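PDB 5OPF: chitin-binding domain 3 protein, which is a copper-dependent lytic polysaccharide monooxygenase that probably cleaves glycosidic bonds of cellulose, and perhaps chitin, by oxidation. Local coordinates for residues Q16-D21 with A28-M33; G20-P25 with A44-N49; D133-G138 with P164-R169; G58-A63 with Y173-A178. One frame throughout, in Å; residues are numbered along the deposited sequence.

Contact 1: residues Q16-D21 with A28-M33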
loop_
_atom_site.group_PDB
_atom_site.type_symbol
_atom_site.label_atom_id
_atom_site.label_comp_id
_atom_site.label_asym_id
_atom_site.label_seq_id
_atom_site.Cartn_x
_atom_site.Cartn_y
_atom_site.Cartn_z
ATOM N N GLN A 16 -2.077 -10.322 7.366
ATOM C CA GLN A 16 -3.186 -10.429 8.304
ATOM C C GLN A 16 -4.002 -11.688 8.038
ATOM O O GLN A 16 -4.367 -12.421 8.966
ATOM C CB GLN A 16 -4.057 -9.186 8.139
ATOM C CG GLN A 16 -5.012 -8.844 9.250
ATOM C CD GLN A 16 -5.574 -7.434 9.058
ATOM O OE1 GLN A 16 -5.766 -6.974 7.927
ATOM N NE2 GLN A 16 -5.802 -6.738 10.156
ATOM N N ARG A 17 -4.316 -11.950 6.766
ATOM C CA ARG A 17 -5.252 -13.027 6.471
ATOM C C ARG A 17 -4.604 -14.403 6.469
ATOM O O ARG A 17 -5.275 -15.383 6.797
ATOM C CB ARG A 17 -5.980 -12.764 5.157
ATOM C CG ARG A 17 -6.944 -11.589 5.279
ATOM C CD ARG A 17 -7.713 -11.228 4.002
ATOM N NE ARG A 17 -6.815 -10.833 2.920
ATOM C CZ ARG A 17 -6.450 -11.617 1.909
ATOM N NH1 ARG A 17 -6.937 -12.839 1.776
ATOM N NH2 ARG A 17 -5.611 -11.162 1.003
ATOM N N TRP A 18 -3.325 -14.507 6.118
ATOM C CA TRP A 18 -2.661 -15.799 5.986
ATOM C C TRP A 18 -1.462 -16.000 6.903
ATOM O O TRP A 18 -0.920 -17.111 6.930
ATOM C CB TRP A 18 -2.200 -16.036 4.535
ATOM C CG TRP A 18 -3.307 -16.108 3.543
ATOM C CD1 TRP A 18 -3.727 -15.107 2.722
ATOM C CD2 TRP A 18 -4.150 -17.235 3.264
ATOM N NE1 TRP A 18 -4.768 -15.539 1.939
ATOM C CE2 TRP A 18 -5.054 -16.841 2.256
ATOM C CE3 TRP A 18 -4.220 -18.540 3.758
ATOM C CZ2 TRP A 18 -6.016 -17.705 1.738
ATOM C CZ3 TRP A 18 -5.174 -19.395 3.242
ATOM C CH2 TRP A 18 -6.058 -18.973 2.243
ATOM N N GLY A 19 -1.025 -14.987 7.657
ATOM C CA GLY A 19 0.178 -15.157 8.456
ATOM C C GLY A 19 0.091 -16.328 9.418
ATOM O O GLY A 19 1.077 -17.044 9.628
ATOM N N GLY A 20 -1.083 -16.541 10.019
ATOM C CA GLY A 20 -1.273 -17.652 10.935
ATOM C C GLY A 20 -1.309 -19.012 10.268
ATOM O O GLY A 20 -1.145 -20.030 10.956
ATOM N N ASP A 21 -1.539 -19.054 8.958
ATOM C CA ASP A 21 -1.631 -20.302 8.194
ATOM C C ASP A 21 -0.941 -20.151 6.836
ATOM O O ASP A 21 -1.474 -20.535 5.794
ATOM C CB ASP A 21 -3.068 -20.849 8.103
ATOM C CG ASP A 21 -4.000 -20.022 7.208
ATOM O OD1 ASP A 21 -3.938 -18.776 7.228
ATOM O OD2 ASP A 21 -4.844 -20.665 6.498
ATOM N N ALA A 28 -3.391 -21.611 -2.655
ATOM C CA ALA A 28 -3.113 -21.563 -4.086
ATOM C C ALA A 28 -4.383 -21.343 -4.893
ATOM O O ALA A 28 -4.346 -20.685 -5.938
ATOM C CB ALA A 28 -2.406 -22.844 -4.522
ATOM N N THR A 29 -5.511 -21.893 -4.439
ATOM C CA THR A 29 -6.761 -21.651 -5.141
ATOM C C THR A 29 -7.601 -20.556 -4.512
ATOM O O THR A 29 -8.250 -19.818 -5.257
ATOM C CB THR A 29 -7.599 -22.924 -5.259
ATOM O OG1 THR A 29 -7.846 -23.456 -3.956
ATOM C CG2 THR A 29 -6.889 -23.950 -6.125
ATOM N N GLN A 30 -7.583 -20.396 -3.188
ATOM C CA GLN A 30 -8.419 -19.393 -2.544
ATOM C C GLN A 30 -7.880 -17.977 -2.722
ATOM O O GLN A 30 -8.667 -17.024 -2.760
ATOM C CB GLN A 30 -8.571 -19.716 -1.060
ATOM C CG GLN A 30 -9.359 -21.004 -0.801
ATOM C CD GLN A 30 -9.465 -21.361 0.672
ATOM O OE1 GLN A 30 -9.095 -20.580 1.546
ATOM N NE2 GLN A 30 -9.967 -22.560 0.949
ATOM N N ASP A 31 -6.562 -17.804 -2.838
ATOM C CA ASP A 31 -5.956 -16.473 -2.917
ATOM C C ASP A 31 -4.650 -16.603 -3.689
ATOM O O ASP A 31 -3.558 -16.568 -3.117
ATOM C CB ASP A 31 -5.758 -15.899 -1.510
ATOM C CG ASP A 31 -5.335 -14.436 -1.486
ATOM O OD1 ASP A 31 -4.937 -13.869 -2.535
ATOM O OD2 ASP A 31 -5.369 -13.859 -0.370
ATOM N N PRO A 32 -4.740 -16.795 -5.013
ATOM C CA PRO A 32 -3.526 -17.023 -5.814
ATOM C C PRO A 32 -2.503 -15.908 -5.713
ATOM O O PRO A 32 -1.298 -16.177 -5.799
ATOM C CB PRO A 32 -4.071 -17.177 -7.242
ATOM C CG PRO A 32 -5.469 -17.685 -7.048
ATOM C CD PRO A 32 -5.969 -17.026 -5.799
ATOM N N MET A 33 -2.939 -14.659 -5.546
ATOM C CA MET A 33 -1.972 -13.572 -5.450
ATOM C C MET A 33 -1.193 -13.625 -4.141
ATOM O O MET A 33 0.023 -13.409 -4.138
ATOM C CB MET A 33 -2.630 -12.211 -5.648
ATOM C CG MET A 33 -3.118 -11.934 -7.063
ATOM S SD MET A 33 -1.810 -11.992 -8.341
ATOM C CE MET A 33 -1.993 -13.683 -8.924
#
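The guanidinium of Arg-17 forms a salt bridge with the carboxylate of Asp-31, joining the end of helix 10-18 to the junction of helices 27-30 and 32-40 in the helical region that sits beside the β-sandwich core of this monooxygenase. Arg-17 reaches it end-on, with both terminal nitrogens directed at one oxygen: NH1 lies 2.8 Å and NH2 3.0 Å from Asp-31 OD2. That oxygen lies close to the guanidinium plane, and the two flat groups are turned only 23° apart. A third donor comes from the indole of Trp-18, whose NE1 is 2.9 Å from Asp-31 OD2 and gives the straightest of the three bonds, at 155°. Three N-H groups therefore grip a single buried oxygen, an environment expected to favour the ionised carboxylate. The CG of Asp-31 stands opposite its own backbone N (chi1 -171°), which carries OD2 out to helix 10-18, while OD1 turns back to cap the amide N of Cys-34. Asp-31 thus serves as N-cap of helix 32-40 and as the acceptor between helices. A hydrogen bond from Arg-17 NE to Ser-13 OG steadies the arginine from its own helix. Outward from the polar centre, the methylene of Asp-31 packs on the indole, its CB 3.7 Å from CZ2 of Trp-18. At the far rim of the same ring, CH2 of Trp-18 comes within 3.5 Å of Gln-30 OE1, near the ring plane.

Contact 2: residues G20-P25 with A44-N49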
loop_
_atom_site.group_PDB
_atom_site.type_symbol
_atom_site.label_atom_id
_atom_site.label_comp_id
_atom_site.label_asym_id
_atom_site.label_seq_id
_atom_site.Cartn_x
_atom_site.Cartn_y
_atom_site.Cartn_z
ATOM N N GLY A 20 -1.083 -16.541 10.019
ATOM C CA GLY A 20 -1.273 -17.652 10.935
ATOM C C GLY A 20 -1.309 -19.012 10.268
ATOM O O GLY A 20 -1.145 -20.030 10.956
ATOM N N ASP A 21 -1.539 -19.054 8.958
ATOM C CA ASP A 21 -1.631 -20.302 8.194
ATOM C C ASP A 21 -0.941 -20.151 6.836
ATOM O O ASP A 21 -1.474 -20.535 5.794
ATOM C CB ASP A 21 -3.068 -20.849 8.103
ATOM C CG ASP A 21 -4.000 -20.022 7.208
ATOM O OD1 ASP A 21 -3.938 -18.776 7.228
ATOM O OD2 ASP A 21 -4.844 -20.665 6.498
ATOM N N PHE A 22 0.306 -19.656 6.855
ATOM C CA PHE A 22 0.948 -19.181 5.632
ATOM C C PHE A 22 1.423 -20.292 4.711
ATOM O O PHE A 22 1.806 -19.990 3.575
ATOM C CB PHE A 22 2.081 -18.184 5.926
ATOM C CG PHE A 22 3.378 -18.810 6.381
ATOM C CD1 PHE A 22 3.545 -19.219 7.690
ATOM C CD2 PHE A 22 4.453 -18.935 5.504
ATOM C CE1 PHE A 22 4.744 -19.777 8.109
ATOM C CE2 PHE A 22 5.650 -19.493 5.921
ATOM C CZ PHE A 22 5.792 -19.906 7.224
ATOM N N GLN A 23 1.414 -21.541 5.165
ATOM C CA GLN A 23 1.765 -22.673 4.322
ATOM C C GLN A 23 0.548 -23.519 3.955
ATOM O O GLN A 23 0.697 -24.640 3.457
ATOM C CB GLN A 23 2.830 -23.515 5.007
ATOM C CG GLN A 23 4.129 -22.787 5.183
ATOM C CD GLN A 23 5.224 -23.724 5.589
ATOM O OE1 GLN A 23 5.267 -24.880 5.152
ATOM N NE2 GLN A 23 6.109 -23.255 6.446
ATOM N N ASN A 24 -0.656 -22.982 4.153
ATOM C CA ASN A 24 -1.883 -23.711 3.828
ATOM C C ASN A 24 -1.978 -23.924 2.321
ATOM O O ASN A 24 -2.075 -22.941 1.575
ATOM C CB ASN A 24 -3.079 -22.888 4.290
ATOM C CG ASN A 24 -4.386 -23.639 4.165
ATOM O OD1 ASN A 24 -4.482 -24.646 3.448
ATOM N ND2 ASN A 24 -5.406 -23.155 4.865
ATOM N N PRO A 25 -1.960 -25.164 1.827
ATOM C CA PRO A 25 -2.017 -25.366 0.371
ATOM C C PRO A 25 -3.288 -24.840 -0.266
ATOM O O PRO A 25 -3.287 -24.546 -1.468
ATOM C CB PRO A 25 -1.901 -26.890 0.219
ATOM C CG PRO A 25 -1.271 -27.354 1.491
ATOM C CD PRO A 25 -1.768 -26.434 2.550
ATOM N N ALA A 44 8.255 -10.427 2.458
ATOM C CA ALA A 44 7.407 -9.322 2.016
ATOM C C ALA A 44 6.228 -9.143 2.956
ATOM O O ALA A 44 5.693 -8.033 3.083
ATOM C CB ALA A 44 6.886 -9.582 0.606
ATOM N N MET A 45 5.798 -10.227 3.607
ATOM C CA MET A 45 4.705 -10.207 4.566
ATOM C C MET A 45 5.204 -10.086 6.002
ATOM O O MET A 45 4.673 -9.277 6.768
ATOM C CB MET A 45 3.811 -11.445 4.393
ATOM C CG MET A 45 2.714 -11.279 3.337
ATOM S SD MET A 45 3.277 -10.967 1.653
ATOM C CE MET A 45 4.152 -12.503 1.328
ATOM N N TRP A 46 6.207 -10.870 6.402
ATOM C CA TRP A 46 6.691 -10.727 7.772
ATOM C C TRP A 46 7.171 -9.307 8.023
ATOM O O TRP A 46 6.975 -8.764 9.117
ATOM C CB TRP A 46 7.810 -11.722 8.089
ATOM C CG TRP A 46 7.437 -13.163 7.931
ATOM C CD1 TRP A 46 8.149 -14.104 7.246
ATOM C CD2 TRP A 46 6.284 -13.835 8.460
ATOM N NE1 TRP A 46 7.517 -15.321 7.316
ATOM C CE2 TRP A 46 6.367 -15.182 8.047
ATOM C CE3 TRP A 46 5.186 -13.435 9.234
ATOM C CZ2 TRP A 46 5.409 -16.130 8.386
ATOM C CZ3 TRP A 46 4.227 -14.384 9.567
ATOM C CH2 TRP A 46 4.343 -15.715 9.133
ATOM N N ASN A 47 7.806 -8.696 7.019
ATOM C CA ASN A 47 8.273 -7.310 7.071
ATOM C C ASN A 47 7.309 -6.374 6.358
ATOM O O ASN A 47 7.714 -5.458 5.627
ATOM C CB ASN A 47 9.689 -7.204 6.509
ATOM C CG ASN A 47 10.657 -8.073 7.273
ATOM O OD1 ASN A 47 10.976 -9.185 6.861
ATOM N ND2 ASN A 47 11.072 -7.600 8.437
ATOM N N TRP A 48 6.012 -6.578 6.585
ATOM C CA TRP A 48 4.985 -5.706 6.025
ATOM C C TRP A 48 5.200 -4.245 6.398
ATOM O O TRP A 48 4.721 -3.358 5.677
ATOM C CB TRP A 48 3.577 -6.165 6.469
ATOM C CG TRP A 48 3.344 -6.127 7.967
ATOM C CD1 TRP A 48 3.461 -7.175 8.843
ATOM C CD2 TRP A 48 3.000 -4.987 8.772
ATOM N NE1 TRP A 48 3.198 -6.765 10.126
ATOM C CE2 TRP A 48 2.916 -5.424 10.109
ATOM C CE3 TRP A 48 2.745 -3.644 8.492
ATOM C CZ2 TRP A 48 2.585 -4.564 11.158
ATOM C CZ3 TRP A 48 2.419 -2.791 9.538
ATOM C CH2 TRP A 48 2.342 -3.253 10.847
ATOM N N ASN A 49 5.904 -3.974 7.489
ATOM C CA ASN A 49 6.105 -2.622 7.997
ATOM C C ASN A 49 7.285 -1.903 7.359
ATOM O O ASN A 49 7.550 -0.746 7.725
ATOM C CB ASN A 49 6.276 -2.669 9.532
ATOM C CG ASN A 49 7.601 -3.276 9.963
ATOM O OD1 ASN A 49 8.407 -3.705 9.144
ATOM N ND2 ASN A 49 7.834 -3.290 11.259
#
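Phe-22 and Trp-46 meet as a T-shaped aromatic pair that ties the loop between helices 10-18 and 27-30 to the short helix 43-46, within the helical region beside the β-sandwich. The indole supplies the edge and the phenyl ring the face. Their planes stand at 80°, and the six-membered ring of Trp-46 has its centroid 5.0 Å from that of Phe-22. CZ2 of Trp-46 points at the middle of the phenyl ring, 3.6 Å above its plane, so that the positive rim of the indole is directed into the π cloud. The aromatic cluster extends further, because Trp-38 of helix 32-40 meets both rings, edge-to-face in the case of Trp-46.

On the opposite face of the phenyl ring, CG of Gln-23 lies 3.7 Å above the plane of Phe-22, toward its rim. Phe-22 thereby sits between its own sequence neighbour and the indole. Its CG is wedged between the backbone N and the carbonyl carbon (chi1 79°), a setting that swings the ring out of the turn toward helix 43-46.

Hydrogen bonds shape the loop that presents the ring. Residues 21 to 24 form a type I β turn, closed by the backbone bond of 3.1 Å from Asn-24 N to Asp-21 O. A nearly straight side-chain bond reinforces it: Asn-24 ND2 lies 3.0 Å from Asp-21 OD2, with that oxygen in the amide plane.

Contact 3: residues D133-G138 with P164-R169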
loop_
_atom_site.group_PDB
_atom_site.type_symbol
_atom_site.label_atom_id
_atom_site.label_comp_id
_atom_site.label_asym_id
_atom_site.label_seq_id
_atom_site.Cartn_x
_atom_site.Cartn_y
_atom_site.Cartn_z
ATOM N N ASP A 133 -2.128 6.024 -14.427
ATOM C CA ASP A 133 -3.416 5.504 -13.984
ATOM C C ASP A 133 -3.930 6.167 -12.713
ATOM O O ASP A 133 -5.106 5.967 -12.374
ATOM C CB ASP A 133 -3.317 4.006 -13.696
ATOM C CG ASP A 133 -3.026 3.173 -14.929
ATOM O OD1 ASP A 133 -3.695 3.394 -15.955
ATOM O OD2 ASP A 133 -2.135 2.286 -14.850
ATOM N N LEU A 134 -3.108 6.946 -12.014
ATOM C CA LEU A 134 -3.415 7.424 -10.668
ATOM C C LEU A 134 -3.821 8.893 -10.657
ATOM O O LEU A 134 -3.233 9.727 -11.359
ATOM C CB LEU A 134 -2.194 7.277 -9.767
ATOM C CG LEU A 134 -1.771 5.851 -9.452
ATOM C CD1 LEU A 134 -0.466 5.884 -8.666
ATOM C CD2 LEU A 134 -2.842 5.091 -8.677
ATOM N N GLU A 135 -4.804 9.217 -9.825
ATOM C CA GLU A 135 -5.209 10.587 -9.535
ATOM C C GLU A 135 -5.009 10.852 -8.045
ATOM O O GLU A 135 -5.367 10.016 -7.203
ATOM C CB GLU A 135 -6.695 10.761 -9.875
ATOM C CG GLU A 135 -7.240 12.152 -9.620
ATOM C CD GLU A 135 -8.716 12.275 -9.882
ATOM O OE1 GLU A 135 -9.373 11.267 -10.210
ATOM O OE2 GLU A 135 -9.234 13.410 -9.776
ATOM N N LEU A 136 -4.454 12.016 -7.709
ATOM C CA LEU A 136 -4.326 12.412 -6.306
ATOM C C LEU A 136 -5.701 12.761 -5.743
ATOM O O LEU A 136 -6.363 13.680 -6.243
ATOM C CB LEU A 136 -3.391 13.614 -6.188
ATOM C CG LEU A 136 -3.090 14.111 -4.768
ATOM C CD1 LEU A 136 -2.252 13.121 -3.981
ATOM C CD2 LEU A 136 -2.404 15.469 -4.824
ATOM N N VAL A 137 -6.125 12.052 -4.686
ATOM C CA VAL A 137 -7.472 12.210 -4.139
ATOM C C VAL A 137 -7.499 12.487 -2.636
ATOM O O VAL A 137 -8.572 12.750 -2.084
ATOM C CB VAL A 137 -8.375 11.007 -4.473
ATOM C CG1 VAL A 137 -8.596 10.885 -5.974
ATOM C CG2 VAL A 137 -7.811 9.709 -3.903
ATOM N N GLY A 138 -6.345 12.439 -1.964
ATOM C CA GLY A 138 -6.255 12.881 -0.581
ATOM C C GLY A 138 -4.816 13.179 -0.239
ATOM O O GLY A 138 -3.899 12.667 -0.880
ATOM N N PRO A 164 -14.227 10.460 -6.983
ATOM C CA PRO A 164 -15.526 10.488 -7.651
ATOM C C PRO A 164 -15.548 9.607 -8.884
ATOM O O PRO A 164 -14.555 9.467 -9.607
ATOM C CB PRO A 164 -15.694 11.961 -8.050
ATOM C CG PRO A 164 -14.708 12.709 -7.256
ATOM C CD PRO A 164 -13.586 11.785 -6.980
ATOM N N GLY A 165 -16.717 9.026 -9.126
ATOM C CA GLY A 165 -16.973 8.296 -10.342
ATOM C C GLY A 165 -16.476 6.869 -10.369
ATOM O O GLY A 165 -16.808 6.146 -11.313
ATOM N N ARG A 166 -15.720 6.421 -9.379
ATOM C CA ARG A 166 -15.208 5.060 -9.380
ATOM C C ARG A 166 -16.293 4.062 -9.006
ATOM O O ARG A 166 -17.060 4.276 -8.059
ATOM C CB ARG A 166 -14.072 4.923 -8.370
ATOM C CG ARG A 166 -12.685 5.312 -8.869
ATOM C CD ARG A 166 -12.590 6.759 -9.270
ATOM N NE ARG A 166 -11.196 7.114 -9.475
ATOM C CZ ARG A 166 -10.738 8.352 -9.565
ATOM N NH1 ARG A 166 -11.569 9.377 -9.493
ATOM N NH2 ARG A 166 -9.437 8.554 -9.722
ATOM N N THR A 167 -16.309 2.948 -9.734
ATOM C CA THR A 167 -17.108 1.776 -9.406
ATOM C C THR A 167 -16.239 0.547 -9.610
ATOM O O THR A 167 -15.338 0.533 -10.458
ATOM C CB THR A 167 -18.392 1.660 -10.259
ATOM O OG1 THR A 167 -18.039 1.538 -11.644
ATOM C CG2 THR A 167 -19.290 2.869 -10.037
ATOM N N GLY A 168 -16.494 -0.483 -8.809
ATOM C CA GLY A 168 -15.779 -1.733 -8.969
ATOM C C GLY A 168 -14.336 -1.685 -8.471
ATOM O O GLY A 168 -13.926 -0.827 -7.677
ATOM N N ARG A 169 -13.565 -2.659 -8.960
ATOM C CA ARG A 169 -12.203 -2.902 -8.499
ATOM C C ARG A 169 -11.257 -1.776 -8.897
ATOM O O ARG A 169 -11.210 -1.362 -10.063
ATOM C CB ARG A 169 -11.699 -4.207 -9.111
ATOM C CG ARG A 169 -10.232 -4.508 -8.860
ATOM C CD ARG A 169 -9.787 -5.803 -9.502
ATOM N NE ARG A 169 -10.221 -7.015 -8.815
ATOM C CZ ARG A 169 -9.546 -7.580 -7.812
ATOM N NH1 ARG A 169 -8.437 -7.019 -7.359
ATOM N NH2 ARG A 169 -9.961 -8.715 -7.275
#
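Arg-166 and Glu-135 meet with the planes of guanidinium and carboxylate tilted 22° apart, in a salt bridge between an edge strand and a loop. The arginine comes end-on and directs both terminal nitrogens to one oxygen: NH2 is 2.8 Å and NH1 3.0 Å from Glu-135 OE1. OE1 lies at the guanidinium edge, close to its plane, while both nitrogens are raised to the same face of the carboxylate, NH1 on the syn side and NH2 on the anti side. Neither bond is straight, as expected when two donors share one acceptor, and the one from NH1 is the more bent, at 137°.

The glutamate reaches out fully extended, whereas the arginine chain bends at CG (chi2 62°) before running on to its flat end. That flat end also passes alongside the root of the glutamate, where NH2 of Arg-166 is 3.5 Å from CB of Glu-135. On the loop's own side, NH1 of Arg-166 donates to Pro-164 O at 3.0 Å. The carbonyl oxygen lies in the guanidinium plane, and this bond pins the loop back onto its arginine.

The remaining donors are used as well: NE bonds Thr-118 O and NH2 also bonds Val-117 O, which fixes the rotation of the guanidinium through several points of its edge. Arg-166 thus bridges the ends of three elements of the β-sandwich. Strand 134-140 pairs antiparallel with strand 110-118, with a classic β bulge at Val-137 and Gly-138 opposite Val-115, and the loop of residues 164-169 carries the chain from strand 154-162 to strand 169-178.

Contact 4: residues G58-A63 with Y173-A178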
loop_
_atom_site.group_PDB
_atom_site.type_symbol
_atom_site.label_atom_id
_atom_site.label_comp_id
_atom_site.label_asym_id
_atom_site.label_seq_id
_atom_site.Cartn_x
_atom_site.Cartn_y
_atom_site.Cartn_z
ATOM N N GLY A 58 12.208 13.288 -2.697
ATOM C CA GLY A 58 10.936 13.749 -3.198
ATOM C C GLY A 58 10.609 13.325 -4.611
ATOM O O GLY A 58 9.466 13.516 -5.053
ATOM N N ASN A 59 11.555 12.746 -5.346
ATOM C CA ASN A 59 11.317 12.378 -6.740
ATOM C C ASN A 59 10.795 10.941 -6.835
ATOM O O ASN A 59 11.442 10.027 -7.359
ATOM C CB ASN A 59 12.586 12.562 -7.557
ATOM C CG ASN A 59 12.358 12.278 -9.018
ATOM O OD1 ASN A 59 11.206 12.220 -9.475
ATOM N ND2 ASN A 59 13.443 12.084 -9.763
ATOM N N HIS A 60 9.569 10.756 -6.342
ATOM C CA HIS A 60 9.002 9.412 -6.275
ATOM C C HIS A 60 8.832 8.814 -7.664
ATOM O O HIS A 60 9.180 7.650 -7.895
ATOM C CB HIS A 60 7.672 9.429 -5.515
ATOM C CG HIS A 60 7.785 10.054 -4.166
ATOM N ND1 HIS A 60 8.455 9.445 -3.130
ATOM C CD2 HIS A 60 7.400 11.271 -3.712
ATOM C CE1 HIS A 60 8.447 10.249 -2.083
ATOM N NE2 HIS A 60 7.823 11.367 -2.410
ATOM N N GLN A 61 8.306 9.588 -8.608
ATOM C CA GLN A 61 8.089 9.032 -9.938
ATOM C C GLN A 61 9.405 8.725 -10.634
ATOM O O GLN A 61 9.479 7.779 -11.428
ATOM C CB GLN A 61 7.223 9.967 -10.771
ATOM C CG GLN A 61 6.834 9.371 -12.097
ATOM C CD GLN A 61 5.886 10.242 -12.877
ATOM O OE1 GLN A 61 5.654 11.400 -12.534
ATOM N NE2 GLN A 61 5.344 9.696 -13.960
ATOM N N GLY A 62 10.454 9.493 -10.345
ATOM C CA GLY A 62 11.745 9.192 -10.938
ATOM C C GLY A 62 12.331 7.897 -10.411
ATOM O O GLY A 62 13.012 7.167 -11.146
ATOM N N ALA A 63 12.075 7.587 -9.148
ATOM C CA ALA A 63 12.643 6.405 -8.514
ATOM C C ALA A 63 11.843 5.134 -8.764
ATOM O O ALA A 63 12.362 4.037 -8.513
ATOM C CB ALA A 63 12.745 6.629 -7.006
ATOM N N TYR A 173 -3.033 3.958 -3.987
ATOM C CA TYR A 173 -1.584 4.043 -3.819
ATOM C C TYR A 173 -1.302 5.158 -2.833
ATOM O O TYR A 173 -1.634 6.323 -3.092
ATOM C CB TYR A 173 -0.881 4.343 -5.132
ATOM C CG TYR A 173 0.616 4.111 -5.153
ATOM C CD1 TYR A 173 1.167 2.883 -4.769
ATOM C CD2 TYR A 173 1.489 5.086 -5.628
ATOM C CE1 TYR A 173 2.534 2.636 -4.846
ATOM C CE2 TYR A 173 2.852 4.845 -5.718
ATOM C CZ TYR A 173 3.364 3.621 -5.340
ATOM O OH TYR A 173 4.714 3.378 -5.495
ATOM N N THR A 174 -0.700 4.801 -1.704
ATOM C CA THR A 174 -0.413 5.735 -0.627
ATOM C C THR A 174 1.102 5.872 -0.496
ATOM O O THR A 174 1.826 4.866 -0.387
ATOM C CB THR A 174 -1.051 5.260 0.692
ATOM O OG1 THR A 174 -2.476 5.158 0.541
ATOM C CG2 THR A 174 -0.765 6.232 1.821
ATOM N N ILE A 175 1.573 7.117 -0.478
ATOM C CA ILE A 175 2.989 7.446 -0.315
ATOM C C ILE A 175 3.145 8.179 1.011
ATOM O O ILE A 175 2.541 9.239 1.216
ATOM C CB ILE A 175 3.517 8.326 -1.463
ATOM C CG1 ILE A 175 3.290 7.642 -2.812
ATOM C CG2 ILE A 175 5.017 8.657 -1.230
ATOM C CD1 ILE A 175 3.765 8.450 -4.010
ATOM N N TRP A 176 3.949 7.621 1.910
ATOM C CA TRP A 176 4.287 8.246 3.184
ATOM C C TRP A 176 5.737 8.710 3.137
ATOM O O TRP A 176 6.648 7.885 3.007
ATOM C CB TRP A 176 4.135 7.231 4.310
ATOM C CG TRP A 176 4.591 7.652 5.698
ATOM C CD1 TRP A 176 4.617 8.911 6.249
ATOM C CD2 TRP A 176 5.023 6.757 6.725
ATOM N NE1 TRP A 176 5.044 8.836 7.566
ATOM C CE2 TRP A 176 5.299 7.524 7.871
ATOM C CE3 TRP A 176 5.224 5.380 6.776
ATOM C CZ2 TRP A 176 5.729 6.948 9.063
ATOM C CZ3 TRP A 176 5.663 4.815 7.950
ATOM C CH2 TRP A 176 5.901 5.596 9.080
ATOM N N GLN A 177 5.963 10.019 3.255
ATOM C CA GLN A 177 7.303 10.565 3.444
ATOM C C GLN A 177 7.471 10.763 4.946
ATOM O O GLN A 177 6.824 11.632 5.535
ATOM C CB GLN A 177 7.454 11.885 2.687
ATOM C CG GLN A 177 8.830 12.527 2.833
ATOM C CD GLN A 177 9.923 11.776 2.102
ATOM O OE1 GLN A 177 9.691 11.188 1.060
ATOM N NE2 GLN A 177 11.132 11.826 2.630
ATOM N N ALA A 178 8.299 9.939 5.573
ATOM C CA ALA A 178 8.501 10.008 7.014
ATOM C C ALA A 178 9.387 11.204 7.361
ATOM O O ALA A 178 10.127 11.719 6.516
ATOM C CB ALA A 178 9.124 8.711 7.509
HETATM O O HOH W 1 11.814 11.325 -0.721
#
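The short helix 60-63 packs against one face of the β-sandwich through His-60, whose imidazole lies over strand 169-178. CG2 of Ile-175 rises beneath the ring in a CH-π contact, 4.0 Å from the centroid of the His-60 ring and only 12° off its normal. This methyl stands anti to the backbone N of Ile-175, while CG1 takes the position beside that N. On the opposite face of the imidazole lies the backbone of Gly-58, with its C atom 3.9 Å above the ring plane of His-60, so the ring is held between strand and turn.

At the ring edge, OE1 of Gln-177 comes 3.5 Å from CE1 of His-60, near the imidazole plane. The polar atoms of the ring are engaged elsewhere: ND1 is hydrogen-bonded to Tyr-186 OH and NE2 to Tyr-112 OH. These two tyrosines belong to strands 183-192 and 110-118, which flank strand 169-178 in the immunoglobulin-like β-sandwich of lytic polysaccharide monooxygenases. The buried histidine therefore spans three adjacent strands and has its rotation set by both bonds.

The side chain of Gln-177 is about 12 Å from the bound copper, and a bend about its CB-CG bond (chi2 71°) brings OE1 to the imidazole edge. Its NE2 bonds Asp-182 OD1, and its OE1 accepts a hydrogen bond from a water 2.8 Å away. The same water accepts from Gly-58 N, linking the strand to the turn ahead of the helix. Asn-59 is the N-cap, its OD1 accepting from Gly-62 N at 3.0 Å, with the donor well above the carbonyl plane.

From the N terminus, contact 1 starts at the end of helix 10-18 and contact 2 in the loop that follows; they share Gly-20 and Asp-21. Contact 1 closes a short loop onto helices 27-30 and 32-40. Contact 2 opens where the first segment of contact 1 ends and closes beyond it, at helix 43-46, so the two cross, and they also touch. Together they tie up the helical region. Contact 4 then opens at helix 60-63 and closes a long excursion at strand 169-178, and contact 3 opens and closes within that span, linking strand 134-140 to the 164-169 loop. Contacts 3 and 4 serve the same sheet and meet where Leu-134 packs on Tyr-173.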